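PDB 5T99: glycoside Hydrolase from Bacteroides uniformis, which probably hydrolyses galactosidic linkages in agarose-derived oligosaccharides as a family 2 glycoside hydrolase, and binds the galactose-like iminosugar d-galacto-isofagomine. Local coordinates for residues A725-R736 with G786-N797; N797-T805 with A814-L822. One frame throughout, in Å; residues are numbered along the deposited sequence. Where two conformers were deposited one is given.

Contact 1. Residues A725-R736 with G786-N797; sequences ADGKDLSYITVR and GMCMLIVQSDEN
Val735 and Cys788 face each other as a hydrogen-bonded antiparallel pair. Cys788 SG sits between its own backbone N and carbonyl carbon (chi1 67°), which brings it alongside the valine, 3.6 Å from Val735 CB, on the side of CG1. The CG2 branch of Val735 heads toward Leu790, reaching its CB at 4.2 Å. Reciprocal backbone bonds at Ser731–Val792, Ile733–Leu790 and Val735–Cys788 fix the register of strands 730-736 and 787-793.

On the opposite face, Ile791 lies beside Tyr732, its CD1 3.5 Å from Tyr732 CE1 and its CG2 over one ring face. Met789 SD adds a Met-aromatic contact at the ring edge, 5.5 Å from the Tyr732 centroid, while Arg332 makes a cation-pi contact with the same ring.

Past the strand ends, Ser794 and Gly727 hold the loop 725-729. Ser794 OG accepts from Gly727 N at 3.1 Å with a bent N-H...O angle of 137°, and is also hydrogen-bonded to Thr724 O. Gly727 CA approaches Ser794 O at 3.3 Å in a CA-H...O contact; a beta carbon on Gly727 would crowd Glu796 CB. Asp726 OD1 accepts from Lys728 N, well above the carboxylate plane (65°), to form an Asx turn; Asp729 N, on the same face but syn and nearer the plane, extends it to an Asx motif at 2.8 Å. With an alanine at this position the two amides would probably lose their shared acceptor, and the turn would be freer to shift away from Ser794.

Ile733 and Leu790 pack onto Ile804 of the second sheet of a beta sandwich, and Val792 onto Met802 and Ile804, whereas Leu730 and Tyr732 meet Asn326 and Met321 respectively. The chemistry thus implies an apolar, backbone-zipped centre whose polar loop end is fixed by directed bonds.

Contact 2. Residues N797-T805 with A814-L822; sequences NKQGKMNIT and AKTTINVEL
Met802 reaches across to two neighbours on strand 814-821: its CE lies 3.8 Å from Val820 CG2 and 4.0 Å from Ile818 CB. With CG anti to the backbone N (chi1 174°), the chain stays extended through chi2; the nearly eclipsed chi3 (8°) then folds the methyl CE back onto both partners, so that the side chain crosses Val820 while lying alongside Ile818. Val820 CG1 meets the backbone instead, 3.4 Å from Lys798 O. Further along this face, Ile804 CB rests against Thr816 CG2 at 4.0 Å, the two side chains pointing the same way.

The reverse face is polar and loosely tied. Asn803 ND2 gives only a weak bond to Thr817 OG1 (3.2 Å, 130° at the hydrogen), and Lys815 NZ a weak one to Thr805 OG1. The aliphatic base of Lys801 leans on the same threonine as Asn803, with Lys801 CB 3.7 Å from Thr817 CG2. Near the chain end, Gln799 OE1 accepts weakly from Leu822 N at 2.8 Å.

Six backbone hydrogen bonds position these groups, two each at Gly800–Val820, Met802–Ile818 and Ile804–Thr816. Gly800 adopts a backbone conformation in which a side chain would collide with the preceding carbonyl. Outside the hairpin, Ile723 touches both Met802 and Ile818, Pro718 touches Thr816 and Ile818, and Asn803 pairs through its backbone with Glu757 of strand 751-758.

The antiparallel hairpin therefore closes the C terminus into its sheet as a two-sided ribbon: its cohesion rests on backbone bonds and the buried methionine, isoleucine and valine groups, and the weak side-chain bonds opposite probably add little.

Contacts 1 and 2 belong to the two facing sheets of one C-terminal beta sandwich, their centres about 10 Å apart. They follow in series along the chain, sharing Asn797 between strands 787-793 and 800-807. Between the sheets, Leu790 CD2 meets Ile804 CG2 at 3.4 Å and Val792 CG2 meets Met802 SD at 3.5 Å. At the loop end, Ala725 N probably hydrogen-bonds to Glu821 O (2.7 Å). Measured from the centre of the whole chain, the centre of contact 1 lies about 19 Å away and that of contact 2 about 28 Å. Contact 1 abuts the barrel through Tyr732, which meets Met321 and Arg332 of helix 327-339. Neither contact contains a residue of the d-galacto-isofagomine pocket.

Contact 1. Residues A725-R736 with G786-N797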
loop_
_atom_site.group_PDB
_atom_site.type_symbol
_atom_site.label_atom_id
_atom_site.label_comp_id
_atom_site.label_asym_id
_atom_site.label_seq_id
_atom_site.Cartn_x
_atom_site.Cartn_y
_atom_site.Cartn_z
ATOM N N ALA A 725 -20.240 -9.452 6.838
ATOM C CA ALA A 725 -21.084 -9.958 5.759
ATOM C C ALA A 725 -21.351 -8.896 4.694
ATOM O O ALA A 725 -22.500 -8.606 4.382
ATOM C CB ALA A 725 -22.397 -10.473 6.330
ATOM N N ASP A 726 -20.285 -8.351 4.116
ATOM C CA ASP A 726 -20.392 -7.246 3.161
ATOM C C ASP A 726 -20.085 -7.673 1.729
ATOM O O ASP A 726 -20.203 -6.861 0.809
ATOM C CB ASP A 726 -19.501 -6.059 3.590
ATOM C CG ASP A 726 -17.997 -6.422 3.735
ATOM O OD1 ASP A 726 -17.592 -7.597 3.550
ATOM O OD2 ASP A 726 -17.205 -5.506 4.036
ATOM N N GLY A 727 -19.685 -8.933 1.535
ATOM C CA GLY A 727 -19.219 -9.410 0.228
ATOM C C GLY A 727 -17.777 -9.076 -0.177
ATOM O O GLY A 727 -17.326 -9.513 -1.232
ATOM N N LYS A 728 -17.074 -8.317 0.663
ATOM C CA LYS A 728 -15.714 -7.833 0.387
ATOM C C LYS A 728 -14.663 -8.347 1.393
ATOM O O LYS A 728 -13.510 -8.605 1.018
ATOM C CB LYS A 728 -15.734 -6.298 0.366
ATOM C CG LYS A 728 -16.925 -5.723 -0.394
ATOM C CD LYS A 728 -17.036 -4.207 -0.264
ATOM C CE LYS A 728 -17.551 -3.776 1.106
ATOM N NZ LYS A 728 -17.725 -2.297 1.217
ATOM N N ASP A 729 -15.066 -8.495 2.653
ATOM C CA ASP A 729 -14.164 -8.873 3.745
ATOM C C ASP A 729 -13.651 -10.301 3.615
ATOM O O ASP A 729 -14.344 -11.165 3.089
ATOM C CB ASP A 729 -14.920 -8.715 5.073
ATOM C CG ASP A 729 -14.015 -8.592 6.260
ATOM O OD1 ASP A 729 -12.779 -8.398 6.091
ATOM O OD2 ASP A 729 -14.554 -8.682 7.391
ATOM N N LEU A 730 -12.439 -10.533 4.115
ATOM C CA LEU A 730 -11.689 -11.754 3.856
ATOM C C LEU A 730 -11.229 -12.407 5.142
ATOM O O LEU A 730 -10.955 -11.719 6.114
ATOM C CB LEU A 730 -10.431 -11.425 3.043
ATOM C CG LEU A 730 -10.570 -10.617 1.754
ATOM C CD1 LEU A 730 -9.210 -10.146 1.261
ATOM C CD2 LEU A 730 -11.268 -11.442 0.683
ATOM N N SER A 731 -11.125 -13.731 5.136
ATOM C CA SER A 731 -10.297 -14.436 6.111
ATOM C C SER A 731 -9.110 -15.017 5.365
ATOM O O SER A 731 -9.276 -15.624 4.316
ATOM C CB SER A 731 -11.064 -15.540 6.841
ATOM O OG SER A 731 -10.325 -15.994 7.982
ATOM N N TYR A 732 -7.916 -14.785 5.896
ATOM C CA TYR A 732 -6.670 -15.358 5.381
ATOM C C TYR A 732 -6.303 -16.581 6.229
ATOM O O TYR A 732 -5.838 -16.444 7.371
ATOM C CB TYR A 732 -5.532 -14.330 5.428
ATOM C CG TYR A 732 -5.559 -13.317 4.305
ATOM C CD1 TYR A 732 -4.698 -13.431 3.204
ATOM C CD2 TYR A 732 -6.439 -12.236 4.338
ATOM C CE1 TYR A 732 -4.717 -12.497 2.178
ATOM C CE2 TYR A 732 -6.461 -11.299 3.313
ATOM C CZ TYR A 732 -5.600 -11.427 2.239
ATOM O OH TYR A 732 -5.644 -10.481 1.240
ATOM N N ILE A 733 -6.497 -17.767 5.658
ATOM C CA ILE A 733 -6.281 -19.027 6.373
ATOM C C ILE A 733 -4.937 -19.631 5.981
ATOM O O ILE A 733 -4.777 -20.135 4.873
ATOM C CB ILE A 733 -7.451 -20.011 6.120
ATOM C CG1 ILE A 733 -8.772 -19.395 6.601
ATOM C CG2 ILE A 733 -7.202 -21.341 6.824
ATOM C CD1 ILE A 733 -10.020 -20.016 5.997
ATOM N N THR A 734 -3.968 -19.545 6.889
ATOM C CA THR A 734 -2.676 -20.193 6.705
ATOM C C THR A 734 -2.872 -21.704 6.640
ATOM O O THR A 734 -3.646 -22.265 7.421
ATOM C CB THR A 734 -1.696 -19.877 7.859
ATOM O OG1 THR A 734 -1.493 -18.461 7.947
ATOM C CG2 THR A 734 -0.340 -20.571 7.639
ATOM N N VAL A 735 -2.163 -22.349 5.715
ATOM C CA VAL A 735 -2.266 -23.782 5.489
ATOM C C VAL A 735 -0.898 -24.387 5.729
ATOM O O VAL A 735 0.036 -24.088 5.004
ATOM C CB VAL A 735 -2.725 -24.104 4.050
ATOM C CG1 VAL A 735 -2.884 -25.619 3.867
ATOM C CG2 VAL A 735 -4.021 -23.362 3.713
ATOM N N ARG A 736 -0.798 -25.237 6.752
ATOM C CA ARG A 736 0.458 -25.867 7.159
ATOM C C ARG A 736 0.457 -27.346 6.785
ATOM O O ARG A 736 -0.572 -28.014 6.910
ATOM C CB ARG A 736 0.646 -25.730 8.672
ATOM C CG ARG A 736 1.003 -24.325 9.125
ATOM C CD ARG A 736 0.825 -24.181 10.624
ATOM N NE ARG A 736 1.623 -25.136 11.397
ATOM C CZ ARG A 736 2.922 -25.008 11.686
ATOM N NH1 ARG A 736 3.628 -23.964 11.247
ATOM N NH2 ARG A 736 3.530 -25.943 12.423
ATOM N N GLY A 786 6.602 -25.602 3.250
ATOM C CA GLY A 786 5.711 -26.041 4.317
ATOM C C GLY A 786 4.314 -25.442 4.329
ATOM O O GLY A 786 3.426 -25.977 5.008
ATOM N N MET A 787 4.097 -24.352 3.589
ATOM C CA MET A 787 2.877 -23.572 3.754
ATOM C C MET A 787 2.296 -23.048 2.459
ATOM O O MET A 787 2.986 -22.886 1.447
ATOM C CB MET A 787 3.119 -22.386 4.699
ATOM C CG MET A 787 3.144 -22.754 6.179
ATOM S SD MET A 787 3.337 -21.343 7.298
ATOM C CE MET A 787 5.119 -21.135 7.321
ATOM N N CYS A 788 1.000 -22.794 2.516
ATOM C CA CYS A 788 0.314 -22.031 1.501
ATOM C C CYS A 788 -0.826 -21.265 2.198
ATOM O O CYS A 788 -0.902 -21.253 3.434
ATOM C CB CYS A 788 -0.131 -22.940 0.346
ATOM S SG CYS A 788 -1.393 -24.167 0.720
ATOM N N MET A 789 -1.672 -20.591 1.430
ATOM C CA MET A 789 -2.593 -19.614 2.003
ATOM C C MET A 789 -3.890 -19.632 1.235
ATOM O O MET A 789 -3.890 -19.407 0.027
ATOM C CB MET A 789 -1.963 -18.217 1.940
ATOM C CG MET A 789 -2.825 -17.078 2.485
ATOM S SD MET A 789 -3.022 -17.104 4.273
ATOM C CE MET A 789 -1.326 -16.804 4.793
ATOM N N LEU A 790 -4.980 -19.886 1.954
ATOM C CA LEU A 790 -6.319 -19.889 1.392
ATOM C C LEU A 790 -6.990 -18.578 1.766
ATOM O O LEU A 790 -6.898 -18.140 2.909
ATOM C CB LEU A 790 -7.128 -21.066 1.968
ATOM C CG LEU A 790 -8.612 -21.109 1.589
ATOM C CD1 LEU A 790 -8.762 -21.357 0.100
ATOM C CD2 LEU A 790 -9.359 -22.165 2.383
ATOM N N ILE A 791 -7.699 -17.973 0.816
ATOM C CA ILE A 791 -8.411 -16.726 1.073
ATOM C C ILE A 791 -9.894 -16.937 0.803
ATOM O O ILE A 791 -10.281 -17.263 -0.306
ATOM C CB ILE A 791 -7.847 -15.550 0.227
ATOM C CG1 ILE A 791 -6.333 -15.405 0.455
ATOM C CG2 ILE A 791 -8.538 -14.241 0.602
ATOM C CD1 ILE A 791 -5.628 -14.487 -0.523
ATOM N N VAL A 792 -10.723 -16.751 1.820
ATOM C CA VAL A 792 -12.174 -16.809 1.629
ATOM C C VAL A 792 -12.785 -15.429 1.831
ATOM O O VAL A 792 -12.147 -14.550 2.378
ATOM C CB VAL A 792 -12.861 -17.889 2.509
ATOM C CG1 VAL A 792 -12.274 -19.259 2.201
ATOM C CG2 VAL A 792 -12.776 -17.574 4.005
ATOM N N GLN A 793 -14.016 -15.267 1.352
ATOM C CA GLN A 793 -14.715 -13.993 1.324
ATOM C C GLN A 793 -16.184 -14.181 1.662
ATOM O O GLN A 793 -16.797 -15.142 1.220
ATOM C CB GLN A 793 -14.607 -13.382 -0.065
ATOM C CG GLN A 793 -15.123 -11.954 -0.164
ATOM C CD GLN A 793 -14.706 -11.283 -1.456
ATOM O OE1 GLN A 793 -13.974 -10.289 -1.452
ATOM N NE2 GLN A 793 -15.173 -11.817 -2.567
ATOM N N SER A 794 -16.754 -13.248 2.418
ATOM C CA SER A 794 -18.185 -13.291 2.720
ATOM C C SER A 794 -19.039 -13.064 1.461
ATOM O O SER A 794 -18.546 -12.587 0.437
ATOM C CB SER A 794 -18.547 -12.256 3.798
ATOM O OG SER A 794 -18.250 -10.937 3.365
ATOM N N ASP A 795 -20.307 -13.460 1.546
ATOM C CA ASP A 795 -21.330 -13.067 0.576
ATOM C C ASP A 795 -22.126 -11.924 1.192
ATOM O O ASP A 795 -22.417 -11.938 2.397
ATOM C CB ASP A 795 -22.286 -14.224 0.252
ATOM C CG ASP A 795 -21.664 -15.284 -0.634
ATOM O OD1 ASP A 795 -22.150 -16.437 -0.582
ATOM O OD2 ASP A 795 -20.718 -14.976 -1.389
ATOM N N GLU A 796 -22.485 -10.953 0.356
ATOM C CA GLU A 796 -23.144 -9.736 0.823
ATOM C C GLU A 796 -24.472 -10.067 1.518
ATOM O O GLU A 796 -25.316 -10.754 0.946
ATOM C CB GLU A 796 -23.375 -8.778 -0.348
ATOM C CG GLU A 796 -23.938 -7.416 0.052
ATOM C CD GLU A 796 -24.104 -6.475 -1.124
ATOM O OE1 GLU A 796 -23.908 -6.902 -2.281
ATOM O OE2 GLU A 796 -24.438 -5.299 -0.886
ATOM N N ASN A 797 -24.613 -9.589 2.757
ATOM C CA ASN A 797 -25.831 -9.738 3.584
ATOM C C ASN A 797 -26.192 -11.170 4.025
ATOM O O ASN A 797 -27.316 -11.410 4.479
ATOM C CB ASN A 797 -27.042 -9.031 2.927
ATOM C CG ASN A 797 -27.018 -7.530 3.137
ATOM O OD1 ASN A 797 -26.403 -6.795 2.371
ATOM N ND2 ASN A 797 -27.690 -7.070 4.183
#

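Contact 2. Residues N797-T805 with A814-L822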
loop_
_atom_site.group_PDB
_atom_site.type_symbol
_atom_site.label_atom_id
_atom_site.label_comp_id
_atom_site.label_asym_id
_atom_site.label_seq_id
_atom_site.Cartn_x
_atom_site.Cartn_y
_atom_site.Cartn_z
ATOM N N ASN A 797 -24.613 -9.589 2.757
ATOM C CA ASN A 797 -25.831 -9.738 3.584
ATOM C C ASN A 797 -26.192 -11.170 4.025
ATOM O O ASN A 797 -27.316 -11.410 4.479
ATOM C CB ASN A 797 -27.042 -9.031 2.927
ATOM C CG ASN A 797 -27.018 -7.530 3.137
ATOM O OD1 ASN A 797 -26.403 -6.795 2.371
ATOM N ND2 ASN A 797 -27.690 -7.070 4.183
ATOM N N LYS A 798 -25.235 -12.096 3.948
ATOM C CA LYS A 798 -25.470 -13.492 4.303
ATOM C C LYS A 798 -24.664 -13.841 5.560
ATOM O O LYS A 798 -23.446 -14.012 5.501
ATOM C CB LYS A 798 -25.115 -14.407 3.116
ATOM C CG LYS A 798 -26.257 -15.318 2.681
ATOM C CD LYS A 798 -26.068 -15.867 1.270
ATOM C CE LYS A 798 -25.017 -16.965 1.219
ATOM N NZ LYS A 798 -25.054 -17.644 -0.105
ATOM N N GLN A 799 -25.363 -13.925 6.693
ATOM C CA GLN A 799 -24.759 -14.266 7.987
ATOM C C GLN A 799 -24.761 -15.772 8.194
ATOM O O GLN A 799 -25.492 -16.486 7.513
ATOM C CB GLN A 799 -25.526 -13.605 9.133
ATOM C CG GLN A 799 -25.720 -12.101 8.976
ATOM C CD GLN A 799 -26.243 -11.448 10.242
ATOM O OE1 GLN A 799 -25.475 -11.135 11.163
ATOM N NE2 GLN A 799 -27.556 -11.240 10.298
ATOM N N GLY A 800 -23.929 -16.236 9.128
ATOM C CA GLY A 800 -23.865 -17.647 9.507
ATOM C C GLY A 800 -22.474 -18.240 9.364
ATOM O O GLY A 800 -21.478 -17.511 9.318
ATOM N N LYS A 801 -22.415 -19.571 9.288
ATOM C CA LYS A 801 -21.152 -20.296 9.197
ATOM C C LYS A 801 -20.668 -20.409 7.755
ATOM O O LYS A 801 -21.456 -20.620 6.827
ATOM C CB LYS A 801 -21.285 -21.712 9.760
ATOM C CG LYS A 801 -21.820 -21.830 11.177
ATOM C CD LYS A 801 -21.787 -23.294 11.614
ATOM C CE LYS A 801 -22.825 -23.607 12.682
ATOM N NZ LYS A 801 -22.611 -22.797 13.917
ATOM N N MET A 802 -19.362 -20.270 7.577
ATOM C CA MET A 802 -18.706 -20.604 6.328
ATOM C C MET A 802 -17.782 -21.754 6.680
ATOM O O MET A 802 -16.905 -21.599 7.533
ATOM C CB MET A 802 -17.928 -19.405 5.808
ATOM C CG MET A 802 -17.099 -19.699 4.572
ATOM S SD MET A 802 -16.218 -18.322 3.808
ATOM C CE MET A 802 -16.418 -16.967 4.967
ATOM N N ASN A 803 -17.983 -22.901 6.029
ATOM C CA ASN A 803 -17.273 -24.143 6.370
ATOM C C ASN A 803 -16.229 -24.484 5.336
ATOM O O ASN A 803 -16.552 -24.673 4.169
ATOM C CB ASN A 803 -18.261 -25.300 6.500
ATOM C CG ASN A 803 -19.351 -25.007 7.510
ATOM O OD1 ASN A 803 -20.537 -25.035 7.177
ATOM N ND2 ASN A 803 -18.954 -24.687 8.742
ATOM N N ILE A 804 -14.978 -24.566 5.781
ATOM C CA ILE A 804 -13.844 -24.827 4.908
ATOM C C ILE A 804 -13.390 -26.271 5.096
ATOM O O ILE A 804 -13.355 -26.772 6.217
ATOM C CB ILE A 804 -12.644 -23.903 5.231
ATOM C CG1 ILE A 804 -13.091 -22.447 5.466
ATOM C CG2 ILE A 804 -11.581 -23.994 4.145
ATOM C CD1 ILE A 804 -13.984 -21.847 4.399
ATOM N N THR A 805 -13.019 -26.913 3.991
ATOM C CA THR A 805 -12.424 -28.247 4.009
ATOM C C THR A 805 -11.174 -28.232 3.132
ATOM O O THR A 805 -11.232 -27.811 1.981
ATOM C CB THR A 805 -13.436 -29.300 3.513
ATOM O OG1 THR A 805 -14.542 -29.348 4.421
ATOM C CG2 THR A 805 -12.805 -30.689 3.415
ATOM N N ALA A 814 -8.342 -31.436 6.836
ATOM C CA ALA A 814 -8.540 -30.376 7.849
ATOM C C ALA A 814 -9.816 -29.582 7.600
ATOM O O ALA A 814 -10.195 -29.351 6.454
ATOM C CB ALA A 814 -7.351 -29.441 7.860
ATOM N N LYS A 815 -10.471 -29.170 8.682
ATOM C CA LYS A 815 -11.675 -28.335 8.604
ATOM C C LYS A 815 -11.567 -27.137 9.533
ATOM O O LYS A 815 -10.882 -27.181 10.554
ATOM C CB LYS A 815 -12.929 -29.138 8.961
ATOM C CG LYS A 815 -13.295 -30.217 7.949
ATOM C CD LYS A 815 -14.254 -31.247 8.537
ATOM C CE LYS A 815 -14.562 -32.370 7.555
ATOM N NZ LYS A 815 -15.392 -31.922 6.406
ATOM N N THR A 816 -12.238 -26.058 9.162
ATOM C CA THR A 816 -12.385 -24.909 10.060
ATOM C C THR A 816 -13.618 -24.129 9.654
ATOM O O THR A 816 -14.038 -24.185 8.487
ATOM C CB THR A 816 -11.115 -24.007 10.079
ATOM O OG1 THR A 816 -11.176 -23.092 11.181
ATOM C CG2 THR A 816 -10.958 -23.238 8.783
ATOM N N THR A 817 -14.196 -23.421 10.620
ATOM C CA THR A 817 -15.366 -22.585 10.373
ATOM C C THR A 817 -15.031 -21.108 10.546
ATOM O O THR A 817 -14.352 -20.719 11.500
ATOM C CB THR A 817 -16.549 -22.949 11.300
ATOM O OG1 THR A 817 -16.869 -24.331 11.138
ATOM C CG2 THR A 817 -17.795 -22.114 10.958
ATOM N N ILE A 818 -15.517 -20.298 9.610
ATOM C CA ILE A 818 -15.446 -18.848 9.713
ATOM C C ILE A 818 -16.878 -18.356 9.920
ATOM O O ILE A 818 -17.780 -18.707 9.151
ATOM C CB ILE A 818 -14.826 -18.205 8.447
ATOM C CG1 ILE A 818 -13.458 -18.814 8.125
ATOM C CG2 ILE A 818 -14.704 -16.699 8.616
ATOM C CD1 ILE A 818 -12.402 -18.688 9.210
ATOM N N ASN A 819 -17.074 -17.560 10.972
ATOM C CA ASN A 819 -18.378 -16.970 11.269
ATOM C C ASN A 819 -18.507 -15.597 10.614
ATOM O O ASN A 819 -17.578 -14.797 10.643
ATOM C CB ASN A 819 -18.608 -16.898 12.782
ATOM C CG ASN A 819 -19.020 -18.236 13.362
ATOM O OD1 ASN A 819 -20.124 -18.712 13.111
ATOM N ND2 ASN A 819 -18.134 -18.857 14.124
ATOM N N VAL A 820 -19.672 -15.344 10.030
ATOM C CA VAL A 820 -19.920 -14.153 9.231
ATOM C C VAL A 820 -21.099 -13.407 9.872
ATOM O O VAL A 820 -22.180 -13.989 10.046
ATOM C CB VAL A 820 -20.200 -14.543 7.761
ATOM C CG1 VAL A 820 -20.440 -13.312 6.892
ATOM C CG2 VAL A 820 -19.050 -15.380 7.218
ATOM N N GLU A 821 -20.872 -12.140 10.232
ATOM C CA GLU A 821 -21.842 -11.317 10.958
ATOM C C GLU A 821 -22.213 -10.048 10.186
ATOM O O GLU A 821 -21.524 -9.671 9.245
ATOM C CB GLU A 821 -21.259 -10.925 12.309
ATOM C CG GLU A 821 -21.052 -12.093 13.265
ATOM C CD GLU A 821 -20.411 -11.675 14.581
ATOM O OE1 GLU A 821 -20.063 -10.484 14.735
ATOM O OE2 GLU A 821 -20.246 -12.544 15.462
ATOM N N LEU A 822 -23.295 -9.405 10.628
ATOM C CA LEU A 822 -23.847 -8.147 10.074
ATOM C C LEU A 822 -24.641 -8.393 8.797
ATOM O O LEU A 822 -25.875 -8.363 8.812
ATOM C CB LEU A 822 -22.792 -7.044 9.853
ATOM C CG LEU A 822 -22.216 -6.345 11.085
ATOM C CD1 LEU A 822 -21.570 -7.301 12.073
ATOM C CD2 LEU A 822 -21.214 -5.282 10.639
#